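Local structure of beta-lactamase (5E2G) at residues I153-L156 with G157-A161; Q166-A169 with T170-Q174; I180-T183 with H184-I187. The protein probably hydrolyses beta-lactams to substituted beta-amino acids, as a member of the class C beta-lactamase family of serine hydrolases. All coordinates share one frame; numbering follows the deposited sequence.

Contact 1. Residues I153-L156 with G157-A161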
loop_
_atom_site.group_PDB
_atom_site.type_symbol
_atom_site.label_atom_id
_atom_site.label_comp_id
_atom_site.label_asym_id
_atom_site.label_seq_id
_atom_site.Cartn_x
_atom_site.Cartn_y
_atom_site.Cartn_z
ATOM N N ILE A 153 -5.417 -5.680 -8.280
ATOM C CA ILE A 153 -5.784 -5.431 -6.890
ATOM C C ILE A 153 -7.139 -4.740 -6.786
ATOM O O ILE A 153 -7.863 -4.938 -5.800
ATOM C CB ILE A 153 -4.676 -4.615 -6.211
ATOM C CG1 ILE A 153 -5.152 -4.081 -4.859
ATOM C CG2 ILE A 153 -4.233 -3.495 -7.140
ATOM C CD1 ILE A 153 -5.323 -5.138 -3.795
ATOM N N GLY A 154 -7.498 -3.915 -7.776
ATOM C CA GLY A 154 -8.867 -3.436 -7.852
ATOM C C GLY A 154 -9.843 -4.579 -7.700
ATOM O O GLY A 154 -10.755 -4.532 -6.873
HETATM N N MSE A 155 -9.612 -5.659 -8.437
HETATM C CA MSE A 155 -10.460 -6.832 -8.375
HETATM C C MSE A 155 -10.246 -7.686 -7.125
HETATM O O MSE A 155 -11.123 -8.434 -6.744
HETATM C CB MSE A 155 -10.256 -7.690 -9.623
HETATM C CG MSE A 155 -10.965 -7.154 -10.848
HETATM SE SE MSE A 155 -12.869 -6.817 -10.532
HETATM C CE MSE A 155 -13.448 -8.604 -10.040
ATOM N N LEU A 156 -9.089 -7.595 -6.477
ATOM C CA LEU A 156 -8.922 -8.339 -5.232
ATOM C C LEU A 156 -9.885 -7.822 -4.174
ATOM O O LEU A 156 -10.545 -8.606 -3.484
ATOM C CB LEU A 156 -7.477 -8.254 -4.732
ATOM C CG LEU A 156 -7.145 -9.026 -3.443
ATOM C CD1 LEU A 156 -7.315 -10.533 -3.633
ATOM C CD2 LEU A 156 -5.740 -8.703 -2.949
ATOM N N GLY A 157 -9.988 -6.497 -4.043
ATOM C CA GLY A 157 -10.890 -5.932 -3.056
ATOM C C GLY A 157 -12.346 -6.176 -3.393
ATOM O O GLY A 157 -13.155 -6.465 -2.506
ATOM N N TRP A 158 -12.703 -6.041 -4.675
ATOM C CA TRP A 158 -14.067 -6.317 -5.110
ATOM C C TRP A 158 -14.486 -7.722 -4.715
ATOM O O TRP A 158 -15.543 -7.923 -4.108
ATOM C CB TRP A 158 -14.179 -6.144 -6.626
ATOM C CG TRP A 158 -15.333 -5.294 -7.055
ATOM C CD1 TRP A 158 -15.535 -3.981 -6.746
ATOM C CD2 TRP A 158 -16.435 -5.684 -7.886
ATOM N NE1 TRP A 158 -16.698 -3.530 -7.324
ATOM C CE2 TRP A 158 -17.268 -4.555 -8.031
ATOM C CE3 TRP A 158 -16.801 -6.876 -8.518
ATOM C CZ2 TRP A 158 -18.442 -4.581 -8.776
ATOM C CZ3 TRP A 158 -17.968 -6.899 -9.265
ATOM C CH2 TRP A 158 -18.774 -5.758 -9.387
ATOM N N LEU A 159 -13.648 -8.707 -5.038
ATOM C CA LEU A 159 -14.005 -10.104 -4.835
ATOM C C LEU A 159 -14.019 -10.476 -3.363
ATOM O O LEU A 159 -14.837 -11.302 -2.948
ATOM C CB LEU A 159 -13.040 -10.999 -5.607
ATOM C CG LEU A 159 -13.094 -10.803 -7.123
ATOM C CD1 LEU A 159 -11.868 -11.415 -7.805
ATOM C CD2 LEU A 159 -14.386 -11.368 -7.708
ATOM N N THR A 160 -13.132 -9.877 -2.564
ATOM C CA THR A 160 -13.163 -10.079 -1.116
ATOM C C THR A 160 -14.471 -9.572 -0.512
ATOM O O THR A 160 -15.054 -10.219 0.366
ATOM C CB THR A 160 -11.973 -9.376 -0.473
ATOM O OG1 THR A 160 -10.759 -9.922 -1.000
ATOM C CG2 THR A 160 -12.004 -9.537 1.042
ATOM N N ALA A 161 -14.951 -8.417 -0.976
ATOM C CA ALA A 161 -16.224 -7.902 -0.493
ATOM C C ALA A 161 -17.378 -8.818 -0.884
ATOM O O ALA A 161 -18.299 -9.031 -0.089
ATOM C CB ALA A 161 -16.447 -6.491 -1.016
#

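Contact 2. Residues Q166-A169 with T170-Q174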
loop_
_atom_site.group_PDB
_atom_site.type_symbol
_atom_site.label_atom_id
_atom_site.label_comp_id
_atom_site.label_asym_id
_atom_site.label_seq_id
_atom_site.Cartn_x
_atom_site.Cartn_y
_atom_site.Cartn_z
ATOM N N GLN A 166 -20.517 -7.958 1.953
ATOM C CA GLN A 166 -20.615 -6.569 2.370
ATOM C C GLN A 166 -20.136 -5.647 1.253
ATOM O O GLN A 166 -19.438 -6.064 0.324
ATOM C CB GLN A 166 -19.831 -6.333 3.667
ATOM C CG GLN A 166 -19.996 -4.942 4.277
ATOM C CD GLN A 166 -21.448 -4.559 4.537
ATOM O OE1 GLN A 166 -22.102 -3.921 3.713
ATOM N NE2 GLN A 166 -21.946 -4.931 5.701
ATOM N N ASP A 167 -20.602 -4.399 1.341
ATOM C CA ASP A 167 -20.056 -3.263 0.612
ATOM C C ASP A 167 -18.567 -3.106 0.910
ATOM O O ASP A 167 -18.130 -3.271 2.050
ATOM C CB ASP A 167 -20.849 -2.017 1.037
ATOM C CG ASP A 167 -20.323 -0.723 0.448
ATOM O OD1 ASP A 167 -20.529 -0.478 -0.762
ATOM O OD2 ASP A 167 -19.758 0.081 1.222
ATOM N N PHE A 168 -17.775 -2.795 -0.121
ATOM C CA PHE A 168 -16.329 -2.708 0.082
ATOM C C PHE A 168 -15.958 -1.592 1.063
ATOM O O PHE A 168 -15.268 -1.833 2.064
ATOM C CB PHE A 168 -15.588 -2.501 -1.241
ATOM C CG PHE A 168 -14.115 -2.291 -1.047
ATOM C CD1 PHE A 168 -13.277 -3.374 -0.830
ATOM C CD2 PHE A 168 -13.579 -1.012 -1.003
ATOM C CE1 PHE A 168 -11.912 -3.192 -0.609
ATOM C CE2 PHE A 168 -12.225 -0.821 -0.781
ATOM C CZ PHE A 168 -11.392 -1.916 -0.578
ATOM N N ALA A 169 -16.379 -0.351 0.772
ATOM C CA ALA A 169 -15.994 0.783 1.617
ATOM C C ALA A 169 -16.452 0.600 3.059
ATOM O O ALA A 169 -15.758 1.028 3.991
ATOM C CB ALA A 169 -16.550 2.090 1.043
ATOM N N THR A 170 -17.606 -0.048 3.259
ATOM C CA THR A 170 -18.091 -0.356 4.603
ATOM C C THR A 170 -17.157 -1.318 5.326
ATOM O O THR A 170 -16.888 -1.158 6.519
ATOM C CB THR A 170 -19.502 -0.941 4.506
ATOM O OG1 THR A 170 -20.366 0.017 3.885
ATOM C CG2 THR A 170 -20.040 -1.305 5.879
ATOM N N LEU A 171 -16.658 -2.333 4.625
ATOM C CA LEU A 171 -15.722 -3.273 5.233
ATOM C C LEU A 171 -14.445 -2.582 5.685
ATOM O O LEU A 171 -13.847 -2.971 6.688
ATOM C CB LEU A 171 -15.385 -4.385 4.247
ATOM C CG LEU A 171 -16.425 -5.480 4.008
ATOM C CD1 LEU A 171 -16.081 -6.281 2.767
ATOM C CD2 LEU A 171 -16.519 -6.374 5.230
HETATM N N MSE A 172 -14.010 -1.562 4.963
HETATM C CA MSE A 172 -12.786 -0.872 5.318
HETATM C C MSE A 172 -12.996 0.056 6.521
HETATM O O MSE A 172 -12.206 0.055 7.461
HETATM C CB MSE A 172 -12.271 -0.092 4.117
HETATM C CG MSE A 172 -11.945 -0.970 2.927
HETATM SE SE MSE A 172 -10.360 -2.099 3.156
HETATM C CE MSE A 172 -9.022 -0.827 2.542
ATOM N N GLU A 173 -14.077 0.833 6.497
ATOM C CA GLU A 173 -14.286 1.859 7.512
ATOM C C GLU A 173 -14.974 1.342 8.776
ATOM O O GLU A 173 -14.740 1.888 9.860
ATOM C CB GLU A 173 -15.079 3.020 6.896
ATOM C CG GLU A 173 -14.382 3.587 5.643
ATOM C CD GLU A 173 -15.019 4.853 5.079
ATOM O OE1 GLU A 173 -16.226 5.095 5.307
ATOM O OE2 GLU A 173 -14.300 5.616 4.405
ATOM N N GLN A 174 -15.798 0.303 8.681
ATOM C CA GLN A 174 -16.496 -0.213 9.851
ATOM C C GLN A 174 -15.884 -1.493 10.398
ATOM O O GLN A 174 -16.326 -1.973 11.447
ATOM C CB GLN A 174 -17.978 -0.457 9.530
ATOM C CG GLN A 174 -18.689 0.720 8.886
ATOM C CD GLN A 174 -18.629 1.981 9.730
ATOM O OE1 GLN A 174 -18.633 1.924 10.962
ATOM N NE2 GLN A 174 -18.567 3.130 9.068
#

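Contact 3. Residues I180-T183 with H184-I187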
loop_
_atom_site.group_PDB
_atom_site.type_symbol
_atom_site.label_atom_id
_atom_site.label_comp_id
_atom_site.label_asym_id
_atom_site.label_seq_id
_atom_site.Cartn_x
_atom_site.Cartn_y
_atom_site.Cartn_z
ATOM N N ILE A 180 -7.745 -1.828 13.705
ATOM C CA ILE A 180 -6.381 -1.358 13.925
ATOM C C ILE A 180 -6.364 -0.088 14.760
ATOM O O ILE A 180 -5.283 0.366 15.164
ATOM C CB ILE A 180 -5.655 -1.080 12.590
ATOM C CG1 ILE A 180 -5.986 -2.151 11.556
ATOM C CG2 ILE A 180 -4.141 -0.984 12.785
ATOM C CD1 ILE A 180 -4.986 -3.248 11.495
ATOM N N GLY A 181 -7.526 0.499 15.033
ATOM C CA GLY A 181 -7.555 1.776 15.707
ATOM C C GLY A 181 -7.109 2.900 14.800
ATOM O O GLY A 181 -6.452 3.838 15.263
HETATM N N MSE A 182 -7.432 2.815 13.514
HETATM C CA MSE A 182 -7.134 3.879 12.570
HETATM C C MSE A 182 -8.360 4.779 12.445
HETATM O O MSE A 182 -9.265 4.512 11.650
HETATM C CB MSE A 182 -6.732 3.299 11.214
HETATM C CG MSE A 182 -5.551 2.335 11.279
HETATM SE SE MSE A 182 -5.222 1.439 9.569
HETATM C CE MSE A 182 -4.572 2.958 8.567
ATOM N N THR A 183 -8.389 5.836 13.257
ATOM C CA THR A 183 -9.567 6.677 13.414
ATOM C C THR A 183 -9.552 7.907 12.514
ATOM O O THR A 183 -10.471 8.725 12.595
ATOM C CB THR A 183 -9.722 7.122 14.881
ATOM O OG1 THR A 183 -8.598 7.915 15.266
ATOM C CG2 THR A 183 -9.807 5.937 15.805
ATOM N N HIS A 184 -8.536 8.071 11.673
ATOM C CA HIS A 184 -8.487 9.166 10.708
ATOM C C HIS A 184 -8.074 8.638 9.344
ATOM O O HIS A 184 -7.212 9.183 8.651
ATOM C CB HIS A 184 -7.584 10.275 11.220
ATOM C CG HIS A 184 -8.219 11.081 12.308
ATOM N ND1 HIS A 184 -9.181 12.036 12.055
ATOM C CD2 HIS A 184 -8.071 11.041 13.653
ATOM C CE1 HIS A 184 -9.583 12.564 13.198
ATOM N NE2 HIS A 184 -8.926 11.978 14.182
ATOM N N THR A 185 -8.735 7.555 8.947
ATOM C CA THR A 185 -8.449 6.831 7.720
ATOM C C THR A 185 -9.766 6.603 6.998
ATOM O O THR A 185 -10.730 6.134 7.609
ATOM C CB THR A 185 -7.754 5.496 8.020
ATOM O OG1 THR A 185 -6.545 5.738 8.744
ATOM C CG2 THR A 185 -7.424 4.763 6.737
ATOM N N TYR A 186 -9.815 6.945 5.711
ATOM C CA TYR A 186 -11.073 6.942 4.975
ATOM C C TYR A 186 -10.894 6.396 3.570
ATOM O O TYR A 186 -9.873 6.634 2.924
ATOM C CB TYR A 186 -11.665 8.356 4.881
ATOM C CG TYR A 186 -11.693 9.063 6.210
ATOM C CD1 TYR A 186 -12.632 8.720 7.178
ATOM C CD2 TYR A 186 -10.770 10.054 6.507
ATOM C CE1 TYR A 186 -12.659 9.355 8.404
ATOM C CE2 TYR A 186 -10.792 10.700 7.727
ATOM C CZ TYR A 186 -11.735 10.343 8.674
ATOM O OH TYR A 186 -11.751 10.978 9.892
ATOM N N ILE A 187 -11.903 5.665 3.103
ATOM C CA ILE A 187 -12.110 5.525 1.668
ATOM C C ILE A 187 -12.884 6.723 1.142
ATOM O O ILE A 187 -12.515 7.337 0.135
ATOM C CB ILE A 187 -12.837 4.202 1.358
ATOM C CG1 ILE A 187 -11.990 3.002 1.784
ATOM C CG2 ILE A 187 -13.192 4.113 -0.114
ATOM C CD1 ILE A 187 -10.654 2.919 1.087
#

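Contact 1. Residues I153-L156 with G157-A161
M155 folds its selenium-bearing side chain forward along the helix until the terminal CE lies against L159. The first torsion sets CG beside the backbone N, opposite the carbonyl carbon (chi1 -78°), and bends at the next two bonds curl the chain. CE then sits 3.7 Å from L159 CG, and the two side chains run across each other at a slant. The approach to W158 is less certain, because it holds for one of two modelled positions of the indole. In that position the side chains lie side by side, pointing the same way, with M155 SE 5.1 Å from the centroid of the five-membered ring, an oblique Met-aromatic contact. L129 and L133 of helix 126-135 close over M155, so the curl fills an apolar layer between helices.

L156 takes part mainly through its carbonyl. L156 O accepts from T160 N at 3.0 Å and from T160 OG1 at 2.8 Å, the two donors arriving from opposite faces of the carbonyl plane. The hydroxyl can do this because T160 chi1 (-60°) sets OG1 beside the T160 N. The leucine's apolar branches face L104 and L107 of helix 104-108.

G157 meets the preceding turn with backbone alone: its N donates to I153 O at 3.2 Å, in a nearly straight bond. L159 N to M155 O continues the helical pattern, whereas W158 N to G154 O is weak. I153 also touches K65, probably the lysine of the family's SxxK motif.

The chemistry is divided accordingly: the backbone N-H and C=O groups named here pair within helix 150-164, the buried hydroxyl of T160 spends its hydrogen on a carbonyl of the same helix, and mostly apolar side chains remain to pack against its neighbours.

Contact 2. Residues Q166-A169 with T170-Q174
The carboxylate of D167 caps the first turn of helix 168-180 by gripping T170 twice. D167 OD2 accepts from T170 OG1 at 2.7 Å and from T170 N at 3.0 Å, both on the anti side of the carboxylate and both well out of its plane. D167 swings CG opposite its own N (chi1 175°), which carries the carboxylate forward over the helix start. T170 answers by holding OG1 beside its backbone N, so that one oxygen serves both donors. D167 is thus the N-cap, and the start of the helix would probably favour its negative charge.

The same T170 chi1 puts CG2 anti to the T170 N, and that methyl lies 3.8 Å from Q166 CD, where the two side chains cross at about a right angle. Q166 bends at chi2 (55°), folding its amide back so that OE1 accepts from D167 N at 2.8 Å. Q166 CB and CG meanwhile lie against L171 CG, CB at 3.5 Å, with the two side chains crossing at a slant.

On another side of the helix, M172 is bent at both chi2 and chi3 beside the F168 ring. Its CG stands over one face, offset toward the rim and 4.0 Å from the ring centroid, as a CH-pi contact. SE follows at 4.6 Å from the same centroid, but obliquely, adding a Met-aromatic contact. Here F168 places its ring by setting CG opposite its backbone N (chi1 175°).

F168 and M172 both pack on T68 of helix 64-77, while L171 meets L71 of that helix and A161 and M164 of helix 150-164. F168 also meets Q217 and P218 of helix 216-220. The buried side of the first turns thus packs on three other helices, while Q166 and D167 stay at the surface.

Contact 3. Residues I180-T183 with H184-I187
M182 touches T185 at both ends of its side chain, and the path between them shows how the chain gets there. CB starts the contact, 3.5 Å from T185 OG1 and 4.0 Å from T185 CB. CG leaves beside the backbone N, and the next torsion is extended (chi2 172°); neither CG nor SE approaches T185 as closely as CB and CE do, both staying beyond 4.2 Å. The bend comes at the last bond: chi3 of 70° turns the terminal methyl back, and CE lands 3.4 Å from T185 OG1 and 3.8 Å from T185 CG2. The selenomethionine thus makes an arc against the threonine, purely by packing. T185 OG1 finds its polar partners outside, in D228 OD2 and T224 OG1. D228 and F232 of helix 226-235 also border M182.

A step along, the T183 carbonyl oxygen lies over one face of the H184 ring, 3.3 Å from H184 CG. T183 O also comes within 3.7 Å of Y186 OH, and Y186 OH has a weak hydrogen bond with R193 NE. D228 OD2 also accepts from H184 N, so one carboxylate oxygen holds a backbone N-H and the T185 hydroxyl next to it.

Upstream, G181 has the positive phi (73°) that glycine accepts easily, and M182 N reaches back to F177 O. G181 is the C-prime residue of a Schellman motif, the C-terminal cap of helix 168-180, followed here by a loop held to helix 226-235 through D228.

Contacts 1, 2 and 3 come in series along the chain; each is local, and none nests in or crosses another. Helix 150-164 carries contact 1 and ends shortly before contact 2 opens. There A161 O probably accepts a hydrogen bond from Q166 N, closing the short turn between two helices, while F168 and L171 pack on residues of contact 1. Helix 168-180 then runs from contact 2 to contact 3, where the chain doubles back alongside it: E173 OE2 probably bonds I187 N at 2.7 Å, and I187 packs on A169 and M172. Contacts 1 and 3 do not touch (nearest atoms about 10 Å apart); contact 2, which touches both, lies between them along the chain and joins them.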